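CBS domain-containing protein CBSX1, chloroplastic (Arabidopsis thaliana, PDB 4GQW) is a CBS-pair protein of the chloroplast that probably regulates thioredoxin through its two tandem CBS domains. Local coordinates at residues 17-22 / 42-47; 48-53 / 126-131; 23-28 / 84-89; 37-42 / 54-59. All blocks are in the same frame, centred on the assembly; numbering follows the deposited sequence.

Contact 1. Residues 17-22 / 42-47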
loop_
_atom_site.group_PDB
_atom_site.type_symbol
_atom_site.label_atom_id
_atom_site.label_comp_id
_atom_site.label_asym_id
_atom_site.label_seq_id
_atom_site.Cartn_x
_atom_site.Cartn_y
_atom_site.Cartn_z
ATOM N N LEU A 17 -1.998 -7.627 -13.658
ATOM C CA LEU A 17 -2.026 -8.130 -12.293
ATOM C C LEU A 17 -0.760 -8.909 -11.978
ATOM O O LEU A 17 -0.125 -9.476 -12.866
ATOM C CB LEU A 17 -3.244 -9.029 -12.068
ATOM C CG LEU A 17 -4.619 -8.368 -11.971
ATOM C CD1 LEU A 17 -5.674 -9.419 -11.701
ATOM C CD2 LEU A 17 -4.624 -7.311 -10.884
ATOM N N HIS A 18 -0.403 -8.931 -10.700
ATOM C CA HIS A 18 0.721 -9.726 -10.230
ATOM C C HIS A 18 0.214 -10.723 -9.204
ATOM O O HIS A 18 0.058 -10.395 -8.028
ATOM C CB HIS A 18 1.793 -8.830 -9.612
ATOM C CG HIS A 18 2.334 -7.801 -10.558
ATOM N ND1 HIS A 18 1.970 -6.476 -10.505
ATOM C CD2 HIS A 18 3.208 -7.916 -11.585
ATOM C CE1 HIS A 18 2.600 -5.811 -11.458
ATOM N NE2 HIS A 18 3.357 -6.659 -12.128
ATOM N N VAL A 19 -0.049 -11.944 -9.653
ATOM C CA VAL A 19 -0.653 -12.950 -8.793
ATOM C C VAL A 19 0.361 -13.947 -8.259
ATOM O O VAL A 19 1.558 -13.838 -8.513
ATOM C CB VAL A 19 -1.761 -13.725 -9.524
ATOM C CG1 VAL A 19 -2.879 -12.781 -9.933
ATOM C CG2 VAL A 19 -1.190 -14.450 -10.735
ATOM N N VAL A 20 -0.141 -14.929 -7.522
ATOM C CA VAL A 20 0.694 -15.942 -6.902
ATOM C C VAL A 20 -0.155 -17.197 -6.701
ATOM O O VAL A 20 -1.366 -17.104 -6.536
ATOM C CB VAL A 20 1.285 -15.414 -5.568
ATOM C CG1 VAL A 20 1.121 -16.414 -4.441
ATOM C CG2 VAL A 20 2.744 -15.028 -5.749
ATOM N N LYS A 21 0.468 -18.368 -6.758
ATOM C CA LYS A 21 -0.258 -19.620 -6.579
ATOM C C LYS A 21 0.034 -20.188 -5.194
ATOM O O LYS A 21 0.996 -19.779 -4.557
ATOM C CB LYS A 21 0.134 -20.605 -7.681
ATOM C CG LYS A 21 0.052 -19.970 -9.055
ATOM C CD LYS A 21 0.098 -20.976 -10.186
ATOM C CE LYS A 21 0.012 -20.247 -11.515
ATOM N NZ LYS A 21 -0.063 -21.160 -12.681
ATOM N N PRO A 22 -0.807 -21.116 -4.707
ATOM C CA PRO A 22 -0.529 -21.698 -3.389
ATOM C C PRO A 22 0.775 -22.493 -3.374
ATOM O O PRO A 22 1.304 -22.789 -2.304
ATOM C CB PRO A 22 -1.710 -22.650 -3.169
ATOM C CG PRO A 22 -2.775 -22.153 -4.059
ATOM C CD PRO A 22 -2.086 -21.593 -5.258
ATOM N N PRO A 42 -3.447 -11.472 -4.909
ATOM C CA PRO A 42 -4.464 -12.519 -4.884
ATOM C C PRO A 42 -3.830 -13.854 -5.226
ATOM O O PRO A 42 -2.854 -13.903 -5.972
ATOM C CB PRO A 42 -5.423 -12.093 -5.996
ATOM C CG PRO A 42 -4.572 -11.334 -6.935
ATOM C CD PRO A 42 -3.603 -10.586 -6.074
ATOM N N VAL A 43 -4.379 -14.924 -4.672
ATOM C CA VAL A 43 -3.867 -16.258 -4.920
ATOM C C VAL A 43 -4.859 -17.050 -5.755
ATOM O O VAL A 43 -6.027 -17.200 -5.379
ATOM C CB VAL A 43 -3.591 -17.008 -3.613
ATOM C CG1 VAL A 43 -2.783 -18.263 -3.890
ATOM C CG2 VAL A 43 -2.850 -16.109 -2.648
ATOM N N ILE A 44 -4.382 -17.541 -6.894
ATOM C CA ILE A 44 -5.195 -18.317 -7.815
ATOM C C ILE A 44 -4.667 -19.734 -7.941
ATOM O O ILE A 44 -3.522 -20.018 -7.588
ATOM C CB ILE A 44 -5.161 -17.720 -9.225
ATOM C CG1 ILE A 44 -3.726 -17.740 -9.758
ATOM C CG2 ILE A 44 -5.723 -16.314 -9.218
ATOM C CD1 ILE A 44 -3.590 -17.298 -11.187
ATOM N N ASP A 45 -5.505 -20.622 -8.465
ATOM C CA ASP A 45 -5.062 -21.965 -8.795
ATOM C C ASP A 45 -4.571 -22.018 -10.238
ATOM O O ASP A 45 -4.278 -20.985 -10.840
ATOM C CB ASP A 45 -6.158 -23.007 -8.525
ATOM C CG ASP A 45 -7.419 -22.778 -9.340
ATOM O OD1 ASP A 45 -8.396 -23.524 -9.118
ATOM O OD2 ASP A 45 -7.452 -21.868 -10.193
ATOM N N GLU A 46 -4.475 -23.219 -10.791
ATOM C CA GLU A 46 -3.944 -23.390 -12.136
ATOM C C GLU A 46 -4.992 -23.052 -13.192
ATOM O O GLU A 46 -4.662 -22.762 -14.344
ATOM C CB GLU A 46 -3.426 -24.817 -12.325
ATOM C CG GLU A 46 -2.497 -25.301 -11.215
ATOM C CD GLU A 46 -1.230 -24.481 -11.101
ATOM O OE1 GLU A 46 -0.818 -23.866 -12.106
ATOM O OE2 GLU A 46 -0.641 -24.450 -10.000
ATOM N N ASP A 47 -6.257 -23.082 -12.786
ATOM C CA ASP A 47 -7.361 -22.740 -13.675
ATOM C C ASP A 47 -7.735 -21.267 -13.529
ATOM O O ASP A 47 -8.825 -20.853 -13.920
ATOM C CB ASP A 47 -8.569 -23.635 -13.390
ATOM C CG ASP A 47 -8.272 -25.104 -13.624
ATOM O OD1 ASP A 47 -8.675 -25.936 -12.785
ATOM O OD2 ASP A 47 -7.638 -25.425 -14.649
#

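Contact 2. Residues 48-53 / 126-131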
loop_
_atom_site.group_PDB
_atom_site.type_symbol
_atom_site.label_atom_id
_atom_site.label_comp_id
_atom_site.label_asym_id
_atom_site.label_seq_id
_atom_site.Cartn_x
_atom_site.Cartn_y
_atom_site.Cartn_z
ATOM N N TRP A 48 -6.815 -20.492 -12.959
ATOM C CA TRP A 48 -6.984 -19.050 -12.772
ATOM C C TRP A 48 -8.204 -18.656 -11.946
ATOM O O TRP A 48 -8.747 -17.563 -12.107
ATOM C CB TRP A 48 -6.992 -18.319 -14.115
ATOM C CG TRP A 48 -5.662 -17.762 -14.486
ATOM C CD1 TRP A 48 -4.677 -18.388 -15.187
ATOM C CD2 TRP A 48 -5.163 -16.461 -14.163
ATOM N NE1 TRP A 48 -3.593 -17.557 -15.326
ATOM C CE2 TRP A 48 -3.867 -16.367 -14.706
ATOM C CE3 TRP A 48 -5.684 -15.367 -13.468
ATOM C CZ2 TRP A 48 -3.088 -15.222 -14.577
ATOM C CZ3 TRP A 48 -4.911 -14.234 -13.344
ATOM C CH2 TRP A 48 -3.628 -14.168 -13.894
ATOM N N LYS A 49 -8.627 -19.543 -11.054
ATOM C CA LYS A 49 -9.717 -19.230 -10.144
ATOM C C LYS A 49 -9.168 -18.757 -8.802
ATOM O O LYS A 49 -8.255 -19.366 -8.246
ATOM C CB LYS A 49 -10.620 -20.447 -9.953
ATOM C CG LYS A 49 -11.312 -20.893 -11.225
ATOM C CD LYS A 49 -12.266 -22.048 -10.968
ATOM C CE LYS A 49 -12.994 -22.440 -12.245
ATOM N NZ LYS A 49 -13.899 -23.604 -12.061
ATOM N N LEU A 50 -9.727 -17.661 -8.297
ATOM C CA LEU A 50 -9.280 -17.069 -7.044
ATOM C C LEU A 50 -9.397 -18.066 -5.898
ATOM O O LEU A 50 -10.455 -18.655 -5.681
ATOM C CB LEU A 50 -10.098 -15.818 -6.729
ATOM C CG LEU A 50 -9.654 -14.999 -5.517
ATOM C CD1 LEU A 50 -8.368 -14.260 -5.828
ATOM C CD2 LEU A 50 -10.746 -14.028 -5.104
ATOM N N VAL A 51 -8.305 -18.262 -5.170
ATOM C CA VAL A 51 -8.310 -19.229 -4.084
ATOM C C VAL A 51 -7.938 -18.576 -2.756
ATOM O O VAL A 51 -8.125 -19.164 -1.692
ATOM C CB VAL A 51 -7.395 -20.438 -4.394
ATOM C CG1 VAL A 51 -5.939 -20.087 -4.172
ATOM C CG2 VAL A 51 -7.791 -21.636 -3.551
ATOM N N GLY A 52 -7.437 -17.346 -2.811
ATOM C CA GLY A 52 -7.156 -16.625 -1.584
ATOM C C GLY A 52 -6.564 -15.242 -1.759
ATOM O O GLY A 52 -6.568 -14.681 -2.852
ATOM N N LEU A 53 -6.077 -14.687 -0.655
ATOM C CA LEU A 53 -5.330 -13.438 -0.666
ATOM C C LEU A 53 -4.129 -13.610 0.241
ATOM O O LEU A 53 -4.212 -14.286 1.263
ATOM C CB LEU A 53 -6.175 -12.281 -0.136
ATOM C CG LEU A 53 -7.258 -11.627 -0.994
ATOM C CD1 LEU A 53 -7.654 -10.300 -0.364
ATOM C CD2 LEU A 53 -6.803 -11.423 -2.420
ATOM N N GLY A 126 -15.957 -17.733 -11.797
ATOM C CA GLY A 126 -15.124 -17.696 -10.611
ATOM C C GLY A 126 -13.676 -17.386 -10.926
ATOM O O GLY A 126 -12.826 -17.370 -10.036
ATOM N N LYS A 127 -13.396 -17.139 -12.201
ATOM C CA LYS A 127 -12.052 -16.806 -12.649
ATOM C C LYS A 127 -11.685 -15.392 -12.232
ATOM O O LYS A 127 -12.452 -14.460 -12.452
ATOM C CB LYS A 127 -11.957 -16.912 -14.173
ATOM C CG LYS A 127 -11.269 -18.166 -14.686
ATOM C CD LYS A 127 -10.743 -17.946 -16.101
ATOM C CE LYS A 127 -9.836 -19.077 -16.551
ATOM N NZ LYS A 127 -9.153 -18.761 -17.836
ATOM N N LEU A 128 -10.507 -15.229 -11.642
ATOM C CA LEU A 128 -10.027 -13.904 -11.286
ATOM C C LEU A 128 -9.730 -13.121 -12.556
ATOM O O LEU A 128 -8.896 -13.527 -13.365
ATOM C CB LEU A 128 -8.766 -13.995 -10.431
ATOM C CG LEU A 128 -8.145 -12.652 -10.049
ATOM C CD1 LEU A 128 -9.041 -11.904 -9.072
ATOM C CD2 LEU A 128 -6.761 -12.854 -9.460
ATOM N N VAL A 129 -10.417 -11.998 -12.734
ATOM C CA VAL A 129 -10.243 -11.208 -13.946
ATOM C C VAL A 129 -9.733 -9.800 -13.669
ATOM O O VAL A 129 -9.437 -9.052 -14.600
ATOM C CB VAL A 129 -11.542 -11.130 -14.776
ATOM C CG1 VAL A 129 -11.868 -12.490 -15.382
ATOM C CG2 VAL A 129 -12.694 -10.624 -13.924
ATOM N N GLY A 130 -9.629 -9.432 -12.396
ATOM C CA GLY A 130 -9.091 -8.126 -12.058
ATOM C C GLY A 130 -9.032 -7.817 -10.577
ATOM O O GLY A 130 -9.274 -8.683 -9.741
ATOM N N ILE A 131 -8.691 -6.570 -10.258
ATOM C CA ILE A 131 -8.692 -6.078 -8.883
ATOM C C ILE A 131 -9.112 -4.612 -8.849
ATOM O O ILE A 131 -8.516 -3.773 -9.523
ATOM C CB ILE A 131 -7.296 -6.174 -8.236
ATOM C CG1 ILE A 131 -6.915 -7.631 -7.962
ATOM C CG2 ILE A 131 -7.262 -5.397 -6.937
ATOM C CD1 ILE A 131 -5.587 -7.778 -7.273
#

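Contact 3. Residues 23-28 / 84-89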
loop_
_atom_site.group_PDB
_atom_site.type_symbol
_atom_site.label_atom_id
_atom_site.label_comp_id
_atom_site.label_asym_id
_atom_site.label_seq_id
_atom_site.Cartn_x
_atom_site.Cartn_y
_atom_site.Cartn_z
ATOM N N THR A 23 1.278 -22.841 -4.553
ATOM C CA THR A 23 2.510 -23.606 -4.661
ATOM C C THR A 23 3.705 -22.678 -4.528
ATOM O O THR A 23 4.828 -23.123 -4.291
ATOM C CB THR A 23 2.589 -24.333 -6.010
ATOM O OG1 THR A 23 2.710 -23.370 -7.065
ATOM C CG2 THR A 23 1.337 -25.159 -6.227
ATOM N N THR A 24 3.452 -21.383 -4.686
ATOM C CA THR A 24 4.499 -20.374 -4.612
ATOM C C THR A 24 5.134 -20.363 -3.228
ATOM O O THR A 24 4.442 -20.475 -2.214
ATOM C CB THR A 24 3.941 -18.971 -4.936
ATOM O OG1 THR A 24 3.181 -19.028 -6.150
ATOM C CG2 THR A 24 5.059 -17.964 -5.092
ATOM N N THR A 25 6.458 -20.254 -3.194
ATOM C CA THR A 25 7.183 -20.184 -1.932
ATOM C C THR A 25 7.164 -18.758 -1.409
ATOM O O THR A 25 6.989 -17.810 -2.173
ATOM C CB THR A 25 8.650 -20.636 -2.079
ATOM O OG1 THR A 25 9.429 -19.572 -2.640
ATOM C CG2 THR A 25 8.748 -21.860 -2.971
ATOM N N VAL A 26 7.349 -18.615 -0.101
ATOM C CA VAL A 26 7.361 -17.309 0.544
ATOM C C VAL A 26 8.472 -16.445 -0.034
ATOM O O VAL A 26 8.325 -15.232 -0.166
ATOM C CB VAL A 26 7.554 -17.453 2.065
ATOM C CG1 VAL A 26 7.561 -16.093 2.740
ATOM C CG2 VAL A 26 6.459 -18.332 2.647
ATOM N N ASP A 27 9.576 -17.091 -0.391
ATOM C CA ASP A 27 10.724 -16.421 -0.984
ATOM C C ASP A 27 10.353 -15.640 -2.238
ATOM O O ASP A 27 10.451 -14.413 -2.268
ATOM C CB ASP A 27 11.795 -17.453 -1.329
ATOM C CG ASP A 27 13.135 -17.126 -0.717
ATOM O OD1 ASP A 27 13.677 -17.980 0.015
ATOM O OD2 ASP A 27 13.650 -16.018 -0.972
ATOM N N GLU A 28 9.930 -16.360 -3.271
ATOM C CA GLU A 28 9.603 -15.733 -4.544
ATOM C C GLU A 28 8.410 -14.791 -4.426
ATOM O O GLU A 28 8.284 -13.849 -5.203
ATOM C CB GLU A 28 9.377 -16.785 -5.634
ATOM C CG GLU A 28 8.604 -18.005 -5.182
ATOM C CD GLU A 28 8.615 -19.116 -6.210
ATOM O OE1 GLU A 28 8.022 -20.183 -5.945
ATOM O OE2 GLU A 28 9.222 -18.924 -7.285
ATOM N N GLY A 84 10.684 -24.912 4.089
ATOM C CA GLY A 84 10.103 -23.608 3.828
ATOM C C GLY A 84 8.628 -23.698 3.501
ATOM O O GLY A 84 8.241 -24.328 2.518
ATOM N N LYS A 85 7.801 -23.069 4.330
ATOM C CA LYS A 85 6.356 -23.096 4.128
ATOM C C LYS A 85 5.948 -22.303 2.892
ATOM O O LYS A 85 6.747 -21.552 2.336
ATOM C CB LYS A 85 5.625 -22.584 5.368
ATOM C CG LYS A 85 4.950 -23.687 6.150
ATOM C CD LYS A 85 4.444 -23.207 7.492
ATOM C CE LYS A 85 3.759 -24.340 8.231
ATOM N NZ LYS A 85 3.503 -23.999 9.657
ATOM N N LEU A 86 4.701 -22.475 2.466
ATOM C CA LEU A 86 4.252 -21.889 1.208
ATOM C C LEU A 86 3.064 -20.941 1.363
ATOM O O LEU A 86 2.475 -20.833 2.438
ATOM C CB LEU A 86 3.911 -22.993 0.209
ATOM C CG LEU A 86 5.002 -24.043 -0.010
ATOM C CD1 LEU A 86 4.459 -25.188 -0.835
ATOM C CD2 LEU A 86 6.219 -23.429 -0.682
ATOM N N VAL A 87 2.718 -20.266 0.271
ATOM C CA VAL A 87 1.632 -19.289 0.260
ATOM C C VAL A 87 0.312 -19.908 0.698
ATOM O O VAL A 87 -0.453 -19.297 1.443
ATOM C CB VAL A 87 1.476 -18.639 -1.136
ATOM C CG1 VAL A 87 0.108 -17.993 -1.289
ATOM C CG2 VAL A 87 2.581 -17.622 -1.365
ATOM N N GLY A 88 0.067 -21.136 0.252
ATOM C CA GLY A 88 -1.160 -21.840 0.576
ATOM C C GLY A 88 -1.417 -22.006 2.061
ATOM O O GLY A 88 -2.564 -22.145 2.484
ATOM N N ASP A 89 -0.353 -21.996 2.857
ATOM C CA ASP A 89 -0.489 -22.173 4.297
ATOM C C ASP A 89 -0.531 -20.842 5.032
ATOM O O ASP A 89 -0.814 -20.792 6.228
ATOM C CB ASP A 89 0.651 -23.035 4.840
ATOM C CG ASP A 89 0.736 -24.377 4.154
ATOM O OD1 ASP A 89 -0.039 -25.281 4.521
ATOM O OD2 ASP A 89 1.578 -24.527 3.245
#

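Contact 4. Residues 37-42 / 54-59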
loop_
_atom_site.group_PDB
_atom_site.type_symbol
_atom_site.label_atom_id
_atom_site.label_comp_id
_atom_site.label_asym_id
_atom_site.label_seq_id
_atom_site.Cartn_x
_atom_site.Cartn_y
_atom_site.Cartn_z
ATOM N N ARG A 37 6.719 -3.459 -6.275
ATOM C CA ARG A 37 6.326 -2.412 -5.329
ATOM C C ARG A 37 4.931 -2.616 -4.740
ATOM O O ARG A 37 4.132 -1.681 -4.703
ATOM C CB ARG A 37 6.386 -1.034 -5.996
ATOM C CG ARG A 37 7.782 -0.507 -6.272
ATOM C CD ARG A 37 8.519 -0.177 -4.988
ATOM N NE ARG A 37 9.657 0.707 -5.229
ATOM C CZ ARG A 37 10.463 1.161 -4.275
ATOM N NH1 ARG A 37 10.262 0.811 -3.012
ATOM N NH2 ARG A 37 11.471 1.964 -4.582
ATOM N N ILE A 38 4.635 -3.828 -4.284
ATOM C CA ILE A 38 3.304 -4.126 -3.760
ATOM C C ILE A 38 3.337 -4.686 -2.343
ATOM O O ILE A 38 4.397 -5.038 -1.829
ATOM C CB ILE A 38 2.550 -5.103 -4.669
ATOM C CG1 ILE A 38 3.494 -6.210 -5.142
ATOM C CG2 ILE A 38 1.961 -4.365 -5.860
ATOM C CD1 ILE A 38 2.879 -7.153 -6.146
ATOM N N THR A 39 2.164 -4.773 -1.724
ATOM C CA THR A 39 2.054 -5.243 -0.348
ATOM C C THR A 39 1.380 -6.609 -0.264
ATOM O O THR A 39 1.300 -7.204 0.810
ATOM C CB THR A 39 1.261 -4.256 0.517
ATOM O OG1 THR A 39 -0.121 -4.288 0.142
ATOM C CG2 THR A 39 1.800 -2.848 0.335
ATOM N N GLY A 40 0.888 -7.099 -1.397
ATOM C CA GLY A 40 0.255 -8.404 -1.441
ATOM C C GLY A 40 -0.295 -8.764 -2.805
ATOM O O GLY A 40 -0.316 -7.937 -3.714
ATOM N N PHE A 41 -0.736 -10.009 -2.946
ATOM C CA PHE A 41 -1.370 -10.464 -4.176
ATOM C C PHE A 41 -2.593 -11.312 -3.892
ATOM O O PHE A 41 -2.770 -11.819 -2.782
ATOM C CB PHE A 41 -0.425 -11.316 -5.029
ATOM C CG PHE A 41 0.995 -11.315 -4.572
ATOM C CD1 PHE A 41 1.929 -10.523 -5.210
ATOM C CD2 PHE A 41 1.407 -12.138 -3.537
ATOM C CE1 PHE A 41 3.240 -10.531 -4.814
ATOM C CE2 PHE A 41 2.718 -12.145 -3.132
ATOM C CZ PHE A 41 3.636 -11.344 -3.774
ATOM N N PRO A 42 -3.447 -11.472 -4.909
ATOM C CA PRO A 42 -4.464 -12.519 -4.884
ATOM C C PRO A 42 -3.830 -13.854 -5.226
ATOM O O PRO A 42 -2.854 -13.903 -5.972
ATOM C CB PRO A 42 -5.423 -12.093 -5.996
ATOM C CG PRO A 42 -4.572 -11.334 -6.935
ATOM C CD PRO A 42 -3.603 -10.586 -6.074
ATOM N N VAL A 54 -3.011 -13.001 -0.129
ATOM C CA VAL A 54 -1.836 -13.056 0.727
ATOM C C VAL A 54 -1.102 -11.723 0.754
ATOM O O VAL A 54 -0.945 -11.069 -0.273
ATOM C CB VAL A 54 -0.888 -14.216 0.334
ATOM C CG1 VAL A 54 -0.311 -14.011 -1.053
ATOM C CG2 VAL A 54 0.219 -14.367 1.361
ATOM N N SER A 55 -0.679 -11.313 1.944
ATOM C CA SER A 55 0.014 -10.044 2.105
ATOM C C SER A 55 1.374 -10.233 2.761
ATOM O O SER A 55 1.744 -11.342 3.143
ATOM C CB SER A 55 -0.831 -9.080 2.936
ATOM O OG SER A 55 -2.057 -8.801 2.284
ATOM N N ASP A 56 2.110 -9.135 2.889
ATOM C CA ASP A 56 3.443 -9.159 3.477
ATOM C C ASP A 56 3.455 -9.631 4.930
ATOM O O ASP A 56 4.348 -10.373 5.335
ATOM C CB ASP A 56 4.107 -7.785 3.353
ATOM C CG ASP A 56 3.213 -6.656 3.823
ATOM O OD1 ASP A 56 2.319 -6.902 4.659
ATOM O OD2 ASP A 56 3.408 -5.514 3.359
ATOM N N TYR A 57 2.465 -9.211 5.711
ATOM C CA TYR A 57 2.407 -9.620 7.112
ATOM C C TYR A 57 2.096 -11.108 7.251
ATOM O O TYR A 57 2.501 -11.745 8.221
ATOM C CB TYR A 57 1.413 -8.769 7.910
ATOM C CG TYR A 57 0.020 -8.710 7.333
ATOM C CD1 TYR A 57 -0.916 -9.692 7.620
ATOM C CD2 TYR A 57 -0.365 -7.660 6.514
ATOM C CE1 TYR A 57 -2.194 -9.637 7.097
ATOM C CE2 TYR A 57 -1.641 -7.595 5.988
ATOM C CZ TYR A 57 -2.551 -8.586 6.281
ATOM O OH TYR A 57 -3.820 -8.521 5.756
ATOM N N ASP A 58 1.383 -11.658 6.274
ATOM C CA ASP A 58 1.121 -13.089 6.244
ATOM C C ASP A 58 2.404 -13.848 5.935
ATOM O O ASP A 58 2.710 -14.855 6.570
ATOM C CB ASP A 58 0.063 -13.423 5.191
ATOM C CG ASP A 58 -1.297 -12.869 5.536
ATOM O OD1 ASP A 58 -1.680 -12.930 6.722
ATOM O OD2 ASP A 58 -1.986 -12.374 4.621
ATOM N N LEU A 59 3.155 -13.349 4.960
ATOM C CA LEU A 59 4.363 -14.018 4.496
ATOM C C LEU A 59 5.495 -13.959 5.511
ATOM O O LEU A 59 6.259 -14.911 5.652
ATOM C CB LEU A 59 4.819 -13.411 3.172
ATOM C CG LEU A 59 3.849 -13.612 2.010
ATOM C CD1 LEU A 59 4.250 -12.745 0.834
ATOM C CD2 LEU A 59 3.821 -15.076 1.609
#

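Contact 1. Residues 17-22 / 42-47
Val-20 is tied to strand 40-44 by both of its backbone polar groups. Its N-H donates to Pro-42 O (N to O, 3.3 Å), and its carbonyl accepts from Ile-44 N (O to N, 3.1 Å). The same Val-20 O also lies 3.1 Å from Val-43 CA in a CA-H...O contact, so the oxygen has two donors of unequal strength. Val-43 turns its own N and O the other way, to Gly-52 and Val-51. In the first CBS domain, the linker between strand 12-13 and helix 26-35 is thus bridged to strand 40-44, the first strand of the domain's beta hairpin. Val-19 sets one methyl on each of two neighbours: CG1 meets Pro-42 CG at 3.7 Å and CG2 meets Ile-44 CD1 at 3.8 Å. Lys-21, extended beyond CG, passes Ile-44 and puts NZ 2.9 Å from Glu-46 OE1, on the syn side but 34° out of the carboxylate plane. An alanine in place of Lys-21 would probably leave the Glu-46 carboxylate without this cationic mate and freer to turn. Asp-45 points away, and its OD2 accepts from Lys-49 N. Pro-22, lacking an N-H, brings CD to 3.2 Å from Ile-44 O.

Contact 2. Residues 48-53 / 126-131
Trp-48 and Leu-128 join the two CBS domains of the chain, each lying where a loop runs into a strand, 50-55 in the first domain and 128-133 in the second. Both strands carry a classic beta bulge, at Val-51 and Gly-52 and at Val-129 and Gly-130, consistent with the internal repeat of the CBS pair. The carbonyl of Trp-48 accepts from Leu-128 N (O to N, 3.0 Å; 149° at the hydrogen). The indole reaches the same residue obliquely, CE3 being 3.7 Å from Leu-128 O, while Lys-14 makes a cation-pi contact with the ring. Beside it the extended chain of Lys-127 runs past, its CE 3.8 Å from Trp-48 CB. Lys-49 comes next: its CA stands 4.2 Å from Lys-127 CA, where the backbones form a single bridge, and the end of its side chain leads away from 126-131. Leu-50 N faces Gly-126 O at 3.6 Å, a wider gap than that between Trp-48 O and Leu-128 N. Leu-50 and Leu-128 share one shape, CG anti to the backbone N (chi1 -174° and 178°), and their chains slant past each other with the CD1 methyls 4.1 Å apart.

Contact 3. Residues 23-28 / 84-89
Thr-25, which forms a capping box with Glu-28 at the start of helix 26-35, packs against Leu-86, beside the short, weakly bonded helix at about 87-90. The contact therefore brings together two helix beginnings, the first in the first CBS domain and the second in the part of the chain that belongs to the second CBS domain. In the box, Thr-25 N donates to the anti lone pair of Glu-28 OE1 over 3.2 Å, almost straight at 178°. The return bond, Glu-28 N to Thr-25 OG1, is weak at 3.3 Å. OG1 sits between the backbone N and the carbonyl carbon (chi1 79°), which turns it to the helix and gives CG2 to Leu-86, whose CD2 lies 3.8 Å away.

Across the segments, Val-87 N donates to Thr-24 O with N and O 3.0 Å apart and an angle of 170° at the hydrogen. The same carbonyl oxygen lies 3.5 Å from Leu-86 CB. Val-87 CG2 reaches Thr-24 CB at 4.1 Å, and Val-26 turns CG2 onto the backbone oxygen of Lys-85, 3.2 Å away. Val-26 and Val-87 both meet Leu-59 of helix 56-59 as well, whereas Thr-24 OG1 is taken up by Lys-21 O. Asp-27 packs on Leu-142 of the second subunit.

Some of the first N-H groups of each helix thus find acceptors outside its turns: Glu-28 N, weakly, the threonine hydroxyl oxygen, Val-87 N Thr-24 O, and Gly-88 N the backbone of Pro-22. The first domain's linker thereby supplies acceptors to first-turn N-H groups, which have no preceding helical carbonyl to bond to.

Contact 4. Residues 37-42 / 54-59
The Phe-41 ring receives Val-54 CG1 at its edge, in the ring plane, 3.6 Å from CD2. The two side chains lie alongside each other, pointing the same way, and Leu-59 CD1 approaches CE2 obliquely at 4.3 Å. Leu-33 of helix 26-35 and Val-20 also touch the phenylalanine. A chi1 of -10°, with CG close to eclipsed with the backbone N, sets the ring alongside Val-54.

In the backbone, Phe-41 and Val-54 form the antiparallel hydrogen-bonded pair of the hairpin of strands 40-44 and 50-55 in the first CBS domain: Phe-41 N to Val-54 O and Val-54 N to Phe-41 O are both 2.9 Å. The neighbouring non-hydrogen-bonded pair is Gly-40 with Ser-55, their CA atoms 3.9 Å apart; a beta carbon on Gly-40 would collide with Val-54 O. Where the second strand gives way to helix 56-59, Asp-56 N donates to Thr-39 O over 3.0 Å, tilted 24° from the carbonyl plane. The Asp-56 carboxylate lies beside Thr-39, with OD2 3.8 Å from Thr-39 CB, but its main partner is Arg-117 of the second subunit, in a salt bridge to OD2. An alanine in place of Asp-56 would probably leave that arginine without this carboxylate and open a gap beside Thr-39. Set at the first turn of a helix and facing an arginine, the buried carboxylate is likely to be held in its charged form, and the salt bridge joins the end of the second hairpin strand to the second subunit.

In the fold
Pro-42 is shared by contacts 1 and 4 and also meets contact 2, where Leu-128 CD2 is 3.7 Å from its CG. Strands 40-44 and 50-55 carry this continuity: Leu-53 CD2 of contact 2 lies 3.6 Å from Pro-42 CA. The centres of contacts 1 and 2 are about 7 Å apart, whereas the centre of contact 3 lies about 12 Å from those of contacts 1 and 4. Contacts 2 and 3 do not touch, their centres being about 18 Å apart, yet both join the first CBS domain to the second at different places. Contact 3 meets contact 1 through Val-20 and Val-87 and contact 4 through Val-87 and Val-54, whose CG1 atoms are 4.0 Å apart. Contacts 3 and 4 also reach the second subunit.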